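Local coordinates for protein multiheme cytochrome cf (Carboxydothermus ferrireducens DSM 11255, PDB 6QVM) that probably carries electrons through its eleven hemes c to insoluble Fe(III) at the cell surface, as an extracellular reductase inserted in the S-layer, at residues 502-507 / 519-524; 538-543 / 661-666; 618-623 / 666-671. All blocks are in the same frame, centred on the assembly; numbering follows the deposited sequence.

Contact 1 (502-507 / 519-524). With HEC (heme c), chain N.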
loop_
_atom_site.group_PDB
_atom_site.type_symbol
_atom_site.label_atom_id
_atom_site.label_comp_id
_atom_site.label_asym_id
_atom_site.label_seq_id
_atom_site.Cartn_x
_atom_site.Cartn_y
_atom_site.Cartn_z
ATOM N N THR A 502 6.344 26.088 5.945
ATOM C CA THR A 502 7.195 26.816 6.866
ATOM C C THR A 502 8.063 27.799 6.089
ATOM O O THR A 502 8.455 27.539 4.948
ATOM C CB THR A 502 8.074 25.856 7.680
ATOM O OG1 THR A 502 8.892 26.603 8.587
ATOM C CG2 THR A 502 8.958 25.025 6.759
ATOM N N GLY A 503 8.336 28.945 6.707
ATOM C CA GLY A 503 9.245 29.923 6.145
ATOM C C GLY A 503 10.648 29.681 6.655
ATOM O O GLY A 503 11.583 29.503 5.867
ATOM N N GLU A 504 10.791 29.686 7.982
ATOM C CA GLU A 504 11.983 29.222 8.685
ATOM C C GLU A 504 13.265 29.934 8.270
ATOM O O GLU A 504 13.823 29.664 7.202
ATOM C CB GLU A 504 12.145 27.713 8.498
ATOM C CG GLU A 504 13.427 27.152 9.106
ATOM C CD GLU A 504 13.405 27.068 10.626
ATOM O OE1 GLU A 504 12.598 27.768 11.274
ATOM O OE2 GLU A 504 14.215 26.292 11.175
ATOM N N GLY A 505 13.756 30.820 9.129
ATOM C CA GLY A 505 15.022 31.475 8.874
ATOM C C GLY A 505 14.882 32.967 8.659
ATOM O O GLY A 505 15.715 33.742 9.141
ATOM N N PHE A 506 13.833 33.375 7.943
ATOM C CA PHE A 506 13.580 34.782 7.653
ATOM C C PHE A 506 13.662 35.616 8.923
ATOM O O PHE A 506 13.169 35.209 9.980
ATOM C CB PHE A 506 12.202 34.950 7.002
ATOM C CG PHE A 506 11.050 34.836 7.966
ATOM C CD1 PHE A 506 10.483 33.605 8.246
ATOM C CD2 PHE A 506 10.533 35.962 8.589
ATOM C CE1 PHE A 506 9.422 33.499 9.136
ATOM C CE2 PHE A 506 9.478 35.864 9.475
ATOM C CZ PHE A 506 8.919 34.632 9.750
ATOM N N THR A 507 14.300 36.778 8.821
ATOM C CA THR A 507 14.520 37.633 9.974
ATOM C C THR A 507 13.779 38.952 9.794
ATOM O O THR A 507 13.073 39.168 8.806
ATOM C CB THR A 507 16.015 37.858 10.206
ATOM O OG1 THR A 507 16.621 38.318 8.992
ATOM C CG2 THR A 507 16.690 36.570 10.660
ATOM N N GLN A 519 3.272 30.057 7.109
ATOM C CA GLN A 519 2.050 29.702 7.824
ATOM C C GLN A 519 2.346 29.059 9.174
ATOM O O GLN A 519 1.657 29.340 10.160
ATOM C CB GLN A 519 1.187 28.779 6.966
ATOM C CG GLN A 519 0.419 29.499 5.869
ATOM C CD GLN A 519 1.228 29.675 4.601
ATOM O OE1 GLN A 519 2.219 28.979 4.386
ATOM N NE2 GLN A 519 0.807 30.608 3.752
ATOM N N LYS A 520 3.356 28.187 9.238
ATOM C CA LYS A 520 3.744 27.593 10.516
ATOM C C LYS A 520 4.049 28.671 11.549
ATOM O O LYS A 520 3.540 28.637 12.674
ATOM C CB LYS A 520 4.955 26.676 10.330
ATOM C CG LYS A 520 5.566 26.183 11.642
ATOM C CD LYS A 520 6.744 25.255 11.406
ATOM C CE LYS A 520 7.268 24.695 12.718
ATOM N NZ LYS A 520 8.332 23.676 12.500
ATOM N N GLU A 521 4.865 29.655 11.170
ATOM C CA GLU A 521 5.310 30.663 12.125
ATOM C C GLU A 521 4.178 31.608 12.516
ATOM O O GLU A 521 4.068 31.997 13.685
ATOM C CB GLU A 521 6.489 31.440 11.552
ATOM C CG GLU A 521 7.780 30.626 11.423
ATOM C CD GLU A 521 7.775 29.674 10.238
ATOM O OE1 GLU A 521 8.641 28.777 10.187
ATOM O OE2 GLU A 521 6.906 29.826 9.355
ATOM N N VAL A 522 3.342 32.009 11.556
ATOM C CA VAL A 522 2.199 32.858 11.883
ATOM C C VAL A 522 1.223 32.106 12.777
ATOM O O VAL A 522 0.783 32.612 13.817
ATOM C CB VAL A 522 1.510 33.349 10.598
ATOM C CG1 VAL A 522 0.183 34.038 10.929
ATOM C CG2 VAL A 522 2.421 34.274 9.828
ATOM N N PHE A 523 0.874 30.881 12.382
ATOM C CA PHE A 523 -0.136 30.114 13.103
ATOM C C PHE A 523 0.334 29.744 14.503
ATOM O O PHE A 523 -0.443 29.824 15.462
ATOM C CB PHE A 523 -0.506 28.867 12.301
ATOM C CG PHE A 523 -1.461 27.948 13.005
ATOM C CD1 PHE A 523 -2.825 28.193 12.984
ATOM C CD2 PHE A 523 -0.998 26.831 13.680
ATOM C CE1 PHE A 523 -3.707 27.344 13.628
ATOM C CE2 PHE A 523 -1.872 25.980 14.329
ATOM C CZ PHE A 523 -3.229 26.236 14.303
ATOM N N THR A 524 1.595 29.330 14.646
ATOM C CA THR A 524 2.142 29.091 15.975
ATOM C C THR A 524 2.426 30.387 16.724
ATOM O O THR A 524 2.662 30.337 17.934
ATOM C CB THR A 524 3.422 28.258 15.890
ATOM O OG1 THR A 524 4.360 28.908 15.024
ATOM C CG2 THR A 524 3.118 26.861 15.360
HETATM FE FE HEC N . -4.890 28.370 6.368
HETATM C CHA HEC N . -5.010 30.378 3.615
HETATM C CHB HEC N . -1.952 26.926 5.142
HETATM C CHC HEC N . -4.503 26.651 9.262
HETATM C CHD HEC N . -8.012 29.464 7.411
HETATM N NA HEC N . -3.707 28.585 4.709
HETATM C C1A HEC N . -3.961 29.481 3.688
HETATM C C2A HEC N . -2.918 29.322 2.693
HETATM C C3A HEC N . -2.080 28.370 3.107
HETATM C C4A HEC N . -2.557 27.892 4.382
HETATM C CMA HEC N . -0.836 27.874 2.344
HETATM C CAA HEC N . -2.808 30.119 1.382
HETATM C CBA HEC N . -3.799 29.482 0.430
HETATM C CGA HEC N . -4.113 30.443 -0.677
HETATM O O1A HEC N . -5.319 30.689 -0.927
HETATM O O2A HEC N . -3.156 30.960 -1.307
HETATM N NB HEC N . -3.495 27.013 7.055
HETATM C C1B HEC N . -2.316 26.636 6.436
HETATM C C2B HEC N . -1.524 25.883 7.386
HETATM C C3B HEC N . -2.235 25.792 8.531
HETATM C C4B HEC N . -3.489 26.508 8.339
HETATM C CMB HEC N . -0.143 25.263 7.065
HETATM C CAB HEC N . -1.817 25.076 9.840
HETATM C CBB HEC N . -0.549 25.717 10.449
HETATM N NC HEC N . -6.063 28.093 7.997
HETATM C C1C HEC N . -5.688 27.340 9.095
HETATM C C2C HEC N . -6.755 27.403 10.076
HETATM C C3C HEC N . -7.720 28.213 9.593
HETATM C C4C HEC N . -7.305 28.643 8.265
HETATM C CMC HEC N . -6.706 26.734 11.469
HETATM C CAC HEC N . -9.063 28.598 10.272
HETATM C CBC HEC N . -8.826 29.403 11.569
HETATM N ND HEC N . -6.303 29.716 5.629
HETATM C C1D HEC N . -7.521 30.009 6.240
HETATM C C2D HEC N . -8.201 30.998 5.441
HETATM C C3D HEC N . -7.277 31.288 4.249
HETATM C C4D HEC N . -6.112 30.448 4.454
HETATM C CMD HEC N . -9.580 31.626 5.721
HETATM C CAD HEC N . -7.553 32.282 3.100
HETATM C CBD HEC N . -7.604 31.502 1.791
HETATM C CGD HEC N . -8.866 31.823 1.031
HETATM O O1D HEC N . -9.554 30.863 0.586
HETATM O O2D HEC N . -9.190 33.032 0.873
#

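Contact 2 (538-543 / 661-666). With NGA (2-acetamido-2-deoxy-beta-D-galactopyranose), chain C.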
loop_
_atom_site.group_PDB
_atom_site.type_symbol
_atom_site.label_atom_id
_atom_site.label_comp_id
_atom_site.label_asym_id
_atom_site.label_seq_id
_atom_site.Cartn_x
_atom_site.Cartn_y
_atom_site.Cartn_z
ATOM N N GLU A 538 8.155 36.492 22.022
ATOM C CA GLU A 538 8.618 35.205 21.507
ATOM C C GLU A 538 7.462 34.315 21.073
ATOM O O GLU A 538 7.614 33.492 20.162
ATOM C CB GLU A 538 9.454 34.490 22.570
ATOM N N LYS A 539 6.300 34.468 21.703
ATOM C CA LYS A 539 5.158 33.607 21.423
ATOM C C LYS A 539 3.889 34.428 21.593
ATOM O O LYS A 539 3.610 34.922 22.691
ATOM C CB LYS A 539 5.163 32.394 22.357
ATOM C CG LYS A 539 4.701 31.088 21.726
ATOM C CD LYS A 539 3.190 30.990 21.696
ATOM C CE LYS A 539 2.730 29.717 21.008
ATOM N NZ LYS A 539 3.200 28.494 21.704
ATOM N N VAL A 540 3.141 34.597 20.509
ATOM C CA VAL A 540 1.852 35.275 20.539
ATOM C C VAL A 540 0.794 34.193 20.361
ATOM O O VAL A 540 0.600 33.668 19.259
ATOM C CB VAL A 540 1.738 36.365 19.466
ATOM C CG1 VAL A 540 0.391 37.072 19.557
ATOM C CG2 VAL A 540 2.880 37.364 19.596
ATOM N N TYR A 541 0.112 33.852 21.452
ATOM C CA TYR A 541 -0.833 32.743 21.428
ATOM C C TYR A 541 -2.002 33.057 20.499
ATOM O O TYR A 541 -2.562 34.157 20.525
ATOM C CB TYR A 541 -1.321 32.428 22.845
ATOM C CG TYR A 541 -0.251 31.867 23.777
ATOM C CD1 TYR A 541 0.099 30.521 23.743
ATOM C CD2 TYR A 541 0.398 32.683 24.697
ATOM C CE1 TYR A 541 1.075 30.008 24.596
ATOM C CE2 TYR A 541 1.375 32.179 25.553
ATOM C CZ TYR A 541 1.711 30.841 25.499
ATOM O OH TYR A 541 2.683 30.337 26.351
ATOM N N ASN A 542 -2.354 32.078 19.669
ATOM C CA ASN A 542 -3.339 32.250 18.605
ATOM C C ASN A 542 -4.753 32.106 19.162
ATOM O O ASN A 542 -5.094 31.040 19.684
ATOM C CB ASN A 542 -3.076 31.210 17.516
ATOM C CG ASN A 542 -4.012 31.325 16.317
ATOM O OD1 ASN A 542 -5.089 31.923 16.382
ATOM N ND2 ASN A 542 -3.594 30.726 15.208
ATOM N N PRO A 543 -5.604 33.132 19.059
ATOM C CA PRO A 543 -6.969 33.015 19.606
ATOM C C PRO A 543 -7.779 31.883 18.996
ATOM O O PRO A 543 -8.697 31.376 19.650
ATOM C CB PRO A 543 -7.592 34.384 19.293
ATOM C CG PRO A 543 -6.425 35.300 19.153
ATOM C CD PRO A 543 -5.345 34.474 18.513
ATOM N N THR A 661 -5.166 36.005 14.471
ATOM C CA THR A 661 -5.724 37.356 14.476
ATOM C C THR A 661 -4.920 38.286 15.378
ATOM O O THR A 661 -4.741 39.469 15.062
ATOM C CB THR A 661 -7.191 37.329 14.910
ATOM O OG1 THR A 661 -7.301 36.622 16.154
ATOM C CG2 THR A 661 -8.048 36.663 13.850
ATOM N N ALA A 662 -4.409 37.765 16.494
ATOM C CA ALA A 662 -3.710 38.606 17.461
ATOM C C ALA A 662 -2.292 38.934 17.008
ATOM O O ALA A 662 -1.833 40.072 17.165
ATOM C CB ALA A 662 -3.691 37.929 18.830
ATOM N N LEU A 663 -1.582 37.955 16.444
ATOM C CA LEU A 663 -0.287 38.263 15.846
ATOM C C LEU A 663 -0.441 39.216 14.670
ATOM O O LEU A 663 0.461 40.014 14.397
ATOM C CB LEU A 663 0.421 36.980 15.402
ATOM C CG LEU A 663 1.828 37.168 14.826
ATOM C CD1 LEU A 663 2.708 37.869 15.844
ATOM C CD2 LEU A 663 2.436 35.839 14.409
ATOM N N THR A 664 -1.586 39.171 13.987
ATOM C CA THR A 664 -1.786 40.001 12.802
ATOM C C THR A 664 -1.923 41.474 13.167
ATOM O O THR A 664 -1.313 42.339 12.530
ATOM C CB THR A 664 -3.014 39.515 12.034
ATOM O OG1 THR A 664 -2.690 38.303 11.340
ATOM C CG2 THR A 664 -3.481 40.569 11.039
ATOM N N GLU A 665 -2.716 41.784 14.193
ATOM C CA GLU A 665 -2.889 43.181 14.572
ATOM C C GLU A 665 -1.643 43.723 15.258
ATOM O O GLU A 665 -1.262 44.879 15.038
ATOM C CB GLU A 665 -4.125 43.335 15.453
ATOM C CG GLU A 665 -5.426 43.132 14.687
ATOM C CD GLU A 665 -6.656 43.526 15.483
ATOM O OE1 GLU A 665 -6.787 43.082 16.641
ATOM O OE2 GLU A 665 -7.490 44.291 14.951
ATOM N N LEU A 666 -0.969 42.892 16.058
ATOM C CA LEU A 666 0.311 43.293 16.631
ATOM C C LEU A 666 1.376 43.463 15.562
ATOM O O LEU A 666 2.372 44.155 15.801
ATOM C CB LEU A 666 0.767 42.266 17.674
ATOM C CG LEU A 666 1.915 42.638 18.620
ATOM C CD1 LEU A 666 1.400 43.257 19.919
ATOM C CD2 LEU A 666 2.792 41.423 18.900
HETATM C C1 NGA C . 3.536 30.092 27.404
HETATM C C2 NGA C . 4.031 29.059 28.430
HETATM C C3 NGA C . 4.957 29.626 29.516
HETATM C C4 NGA C . 5.914 30.664 28.941
HETATM C C5 NGA C . 5.171 31.647 28.049
HETATM C C6 NGA C . 6.099 32.709 27.480
HETATM C C7 NGA C . 2.223 27.445 28.510
HETATM C C8 NGA C . 1.503 26.522 29.445
HETATM N N2 NGA C . 2.877 28.460 29.066
HETATM O O3 NGA C . 5.704 28.599 30.166
HETATM O O4 NGA C . 6.917 30.024 28.186
HETATM O O5 NGA C . 4.580 30.943 26.984
HETATM O O6 NGA C . 5.566 33.172 26.257
HETATM O O7 NGA C . 2.192 27.245 27.298
HETATM O O HOH W 1 -6.616 33.509 14.494
#

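Contact 3 (618-623 / 666-671)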
loop_
_atom_site.group_PDB
_atom_site.type_symbol
_atom_site.label_atom_id
_atom_site.label_comp_id
_atom_site.label_asym_id
_atom_site.label_seq_id
_atom_site.Cartn_x
_atom_site.Cartn_y
_atom_site.Cartn_z
ATOM N N THR A 618 -6.979 45.964 3.462
ATOM C CA THR A 618 -6.808 47.411 3.456
ATOM C C THR A 618 -5.513 47.817 4.144
ATOM O O THR A 618 -4.673 48.518 3.570
ATOM C CB THR A 618 -8.000 48.064 4.157
ATOM O OG1 THR A 618 -9.184 47.818 3.397
ATOM C CG2 THR A 618 -7.771 49.552 4.328
ATOM N N ARG A 619 -5.318 47.321 5.367
ATOM C CA ARG A 619 -4.231 47.830 6.196
ATOM C C ARG A 619 -2.866 47.390 5.689
ATOM O O ARG A 619 -1.890 48.128 5.855
ATOM C CB ARG A 619 -4.434 47.412 7.653
ATOM C CG ARG A 619 -5.560 48.168 8.354
ATOM C CD ARG A 619 -5.678 47.740 9.810
ATOM N NE ARG A 619 -4.445 48.003 10.553
ATOM C CZ ARG A 619 -4.230 47.643 11.816
ATOM N NH1 ARG A 619 -5.166 46.983 12.488
ATOM N NH2 ARG A 619 -3.080 47.953 12.409
ATOM N N VAL A 620 -2.762 46.206 5.077
ATOM C CA VAL A 620 -1.461 45.816 4.540
ATOM C C VAL A 620 -1.163 46.568 3.248
ATOM O O VAL A 620 -0.029 47.002 3.028
ATOM C CB VAL A 620 -1.346 44.290 4.337
ATOM C CG1 VAL A 620 -0.800 43.622 5.586
ATOM C CG2 VAL A 620 -2.666 43.670 3.905
ATOM N N ASN A 621 -2.165 46.746 2.381
ATOM C CA ASN A 621 -1.933 47.445 1.118
ATOM C C ASN A 621 -1.446 48.870 1.350
ATOM O O ASN A 621 -0.509 49.330 0.690
ATOM C CB ASN A 621 -3.206 47.446 0.277
ATOM C CG ASN A 621 -3.466 46.112 -0.393
ATOM O OD1 ASN A 621 -2.539 45.361 -0.692
ATOM N ND2 ASN A 621 -4.733 45.819 -0.647
ATOM N N ASN A 622 -2.051 49.575 2.306
ATOM C CA ASN A 622 -1.668 50.946 2.618
ATOM C C ASN A 622 -0.325 51.033 3.336
ATOM O O ASN A 622 0.154 52.143 3.585
ATOM C CB ASN A 622 -2.770 51.603 3.452
ATOM C CG ASN A 622 -4.141 51.462 2.817
ATOM O OD1 ASN A 622 -4.316 50.708 1.862
ATOM N ND2 ASN A 622 -5.120 52.185 3.345
ATOM N N ILE A 623 0.290 49.899 3.670
ATOM C CA ILE A 623 1.645 49.892 4.210
ATOM C C ILE A 623 2.611 49.610 3.068
ATOM O O ILE A 623 3.738 50.117 3.045
ATOM C CB ILE A 623 1.796 48.862 5.347
ATOM C CG1 ILE A 623 1.011 49.293 6.588
ATOM C CG2 ILE A 623 3.259 48.669 5.720
ATOM C CD1 ILE A 623 1.129 48.326 7.744
ATOM N N LEU A 666 -0.969 42.892 16.058
ATOM C CA LEU A 666 0.311 43.293 16.631
ATOM C C LEU A 666 1.376 43.463 15.562
ATOM O O LEU A 666 2.372 44.155 15.801
ATOM C CB LEU A 666 0.767 42.266 17.674
ATOM C CG LEU A 666 1.915 42.638 18.620
ATOM C CD1 LEU A 666 1.400 43.257 19.919
ATOM C CD2 LEU A 666 2.792 41.423 18.900
ATOM N N LEU A 667 1.193 42.842 14.393
ATOM C CA LEU A 667 2.138 43.041 13.299
ATOM C C LEU A 667 1.816 44.304 12.510
ATOM O O LEU A 667 2.725 45.030 12.099
ATOM C CB LEU A 667 2.153 41.822 12.373
ATOM C CG LEU A 667 3.008 40.626 12.787
ATOM C CD1 LEU A 667 3.208 39.673 11.614
ATOM C CD2 LEU A 667 4.346 41.078 13.351
ATOM N N LEU A 668 0.531 44.580 12.284
ATOM C CA LEU A 668 0.154 45.757 11.509
ATOM C C LEU A 668 0.375 47.040 12.303
ATOM O O LEU A 668 0.770 48.066 11.737
ATOM C CB LEU A 668 -1.301 45.638 11.061
ATOM C CG LEU A 668 -1.575 44.525 10.051
ATOM C CD1 LEU A 668 -3.015 44.581 9.568
ATOM C CD2 LEU A 668 -0.604 44.621 8.891
ATOM N N ASP A 669 0.138 46.999 13.617
ATOM C CA ASP A 669 0.371 48.171 14.454
ATOM C C ASP A 669 1.857 48.487 14.562
ATOM O O ASP A 669 2.270 49.639 14.390
ATOM C CB ASP A 669 -0.249 47.963 15.834
ATOM C CG ASP A 669 -1.765 48.006 15.798
ATOM O OD1 ASP A 669 -2.335 48.293 14.720
ATOM O OD2 ASP A 669 -2.387 47.739 16.845
ATOM N N LYS A 670 2.677 47.471 14.835
ATOM C CA LYS A 670 4.119 47.656 14.853
ATOM C C LYS A 670 4.683 47.932 13.469
ATOM O O LYS A 670 5.887 48.157 13.347
ATOM C CB LYS A 670 4.791 46.421 15.467
ATOM N N ALA A 671 3.857 47.899 12.422
ATOM C CA ALA A 671 4.288 48.289 11.085
ATOM C C ALA A 671 3.718 49.623 10.641
ATOM O O ALA A 671 4.343 50.307 9.829
ATOM C CB ALA A 671 3.911 47.227 10.052
#

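Contact 1 (502-507 / 519-524)
T502, G503 and E504 begin the loop that follows a heme-binding CXXCH motif ending at C500 and H501, and they gather round the carboxylate of E521 on the short helix 519-524. Both oxygens of E521 take part. OE1 accepts the hydroxyl of T502 through its syn lone pair, with OG1 at 2.7 Å. OE2 is met by the backbone N of G503 at 3.1 Å, in an almost straight bond of 172° that lies out of the carboxylate plane on the syn side. E504 N adds a weak, bent bond to OE1 at 3.2 Å. The E521 chain bends at chi2 (77°), which sets CD towards these donors. Its CG lies 4.0 Å from F506 CE1, at the edge of the phenyl ring, and the ring and carboxylate planes are 87° apart. The extended K520 chain passes T502, with CD 3.8 Å from its OG1. Q519 and F523, one turn apart on the helix, face a heme c. F523 CD2 approaches heme CBB at 3.4 Å. Q519 lies over the heme face, CG above CHB and C4A, NE2 near the methyl CMA. An alanine in place of E521 would probably leave the T502 hydroxyl and the G503 N-H without their acceptor and open a gap beside F506. One buried acid thus grips the start of the loop, where T502 O also bonds H517 ND1. The donors would probably stabilise a charged E521. The nearby E504 carboxylate would tend to disfavour it, but E504 is poorly ordered and the effect uncertain.

Contact 2 (538-543 / 661-666)
The ring of Y541 has CD of K539 over one face, 3.7 Å above the plane and offset towards the rim. At its edge, in the plane, lies C1 of an N-acetylgalactosamine. The sugar is covalently bound: Y541 OH joins NGA C1 at 1.4 Å, an O-glycosylated tyrosine. Y541 starts off away from helix 661-672, and of this residue it is the carbonyl O that comes near, 4.3 Å from A662 CB. V540 and P543 carry the packing. V540 points at the helix and splits its two methyls. CG1 is anti to the backbone N (chi1 -178°) and lies 3.8 Å from L663 N, close to the helix backbone. CG2 meets L663 CD1, also at 3.8 Å, and lies near CD2 of L666. Further along, P543 CG touches both T661 OG1, at 3.4 Å, and the methyl of A662. A water bridges the two segments beside it, donating to N542 OD1 and accepting from T661 N at 2.9 Å from each. N660, just before the helix, accepts from L663 N through OD1 and gives a weak bond to V540 O through ND2. T661 and E665 also touch W612 of helix 606-628, and a heme c touches both P543 and T661. Between the segments there is no direct hydrogen bond. The start of the helix is therefore met by mostly apolar contacts and one bridging water, which takes up the N-H of T661, and the glycan is carried on the side turned away from the helix.

Contact 3 (618-623 / 666-671)
R619 and D669 make the polar link between helices 606-628 and 661-672. R619 NH2 donates to D669 OD1 in a salt bridge. The modelled 2.5 Å between them is very short, so its exact length is doubtful. The bond is bent, with an angle of 139°. The carboxylate arrives at the edge of the guanidinium, near its plane, and the two planes are only 25° apart. D669 CB points away from the other helix, but the end of its side chain returns to the arginine. The same NH2 has a second acid partner, E672 OE1, so two carboxylates meet the same nitrogen. Two acids close to one guanidinium would probably balance its charge and fix its rotation.

The second kind of contact is that of carbon against a flat polar group. L668 lies over one face of the guanidinium, with CB 3.6 Å from R619 CZ and CD1 offset towards the rim. R619 bends at chi3, which turns NE over L668, 3.8 Å from its CD1.

The third kind is purely apolar. L668 CD1 meets R619 CB at 3.7 Å. L668 forks, and its other methyl, CD2, lies 3.5 Å from V620 CG1. I623 is extended to CD1, which reaches A671 CB at 3.8 Å and lies 4.2 Å from L668 CD2. L668 is thus the residue that meets all three of R619, V620 and I623.

The two helices run in the same general direction, their local axes 10.7 Å apart and inclined by 30°. Helix 641-652 packs against both: V620 touches V650, I623 touches A647, and A671 touches L646. On the second helix, L667 also reaches I649, and both L666 and L667 reach the loop residue I536.

The contacts lie on one side of the chain's centre, at about 33, 41 and 48 Å from it (centre to centre). Contacts 1 and 2 have centres 13 Å apart and touch. F523 O lies 3.3 Å from N542 ND2, a probable hydrogen bond, and V522 O packs on L663 CD2 at 3.7 Å. Contacts 2 and 3 share helix 661-672 and L666, whose CB points at the loop 538-543 and away from helix 606-628. Their centres are 14 Å apart. Contacts 1 and 3 do not touch, with nearest atoms about 6 Å apart. Side chains of contacts 1 and 2 reach bound hemes, whereas the side chain of R619 in contact 3 is about 10 Å from a bound heme.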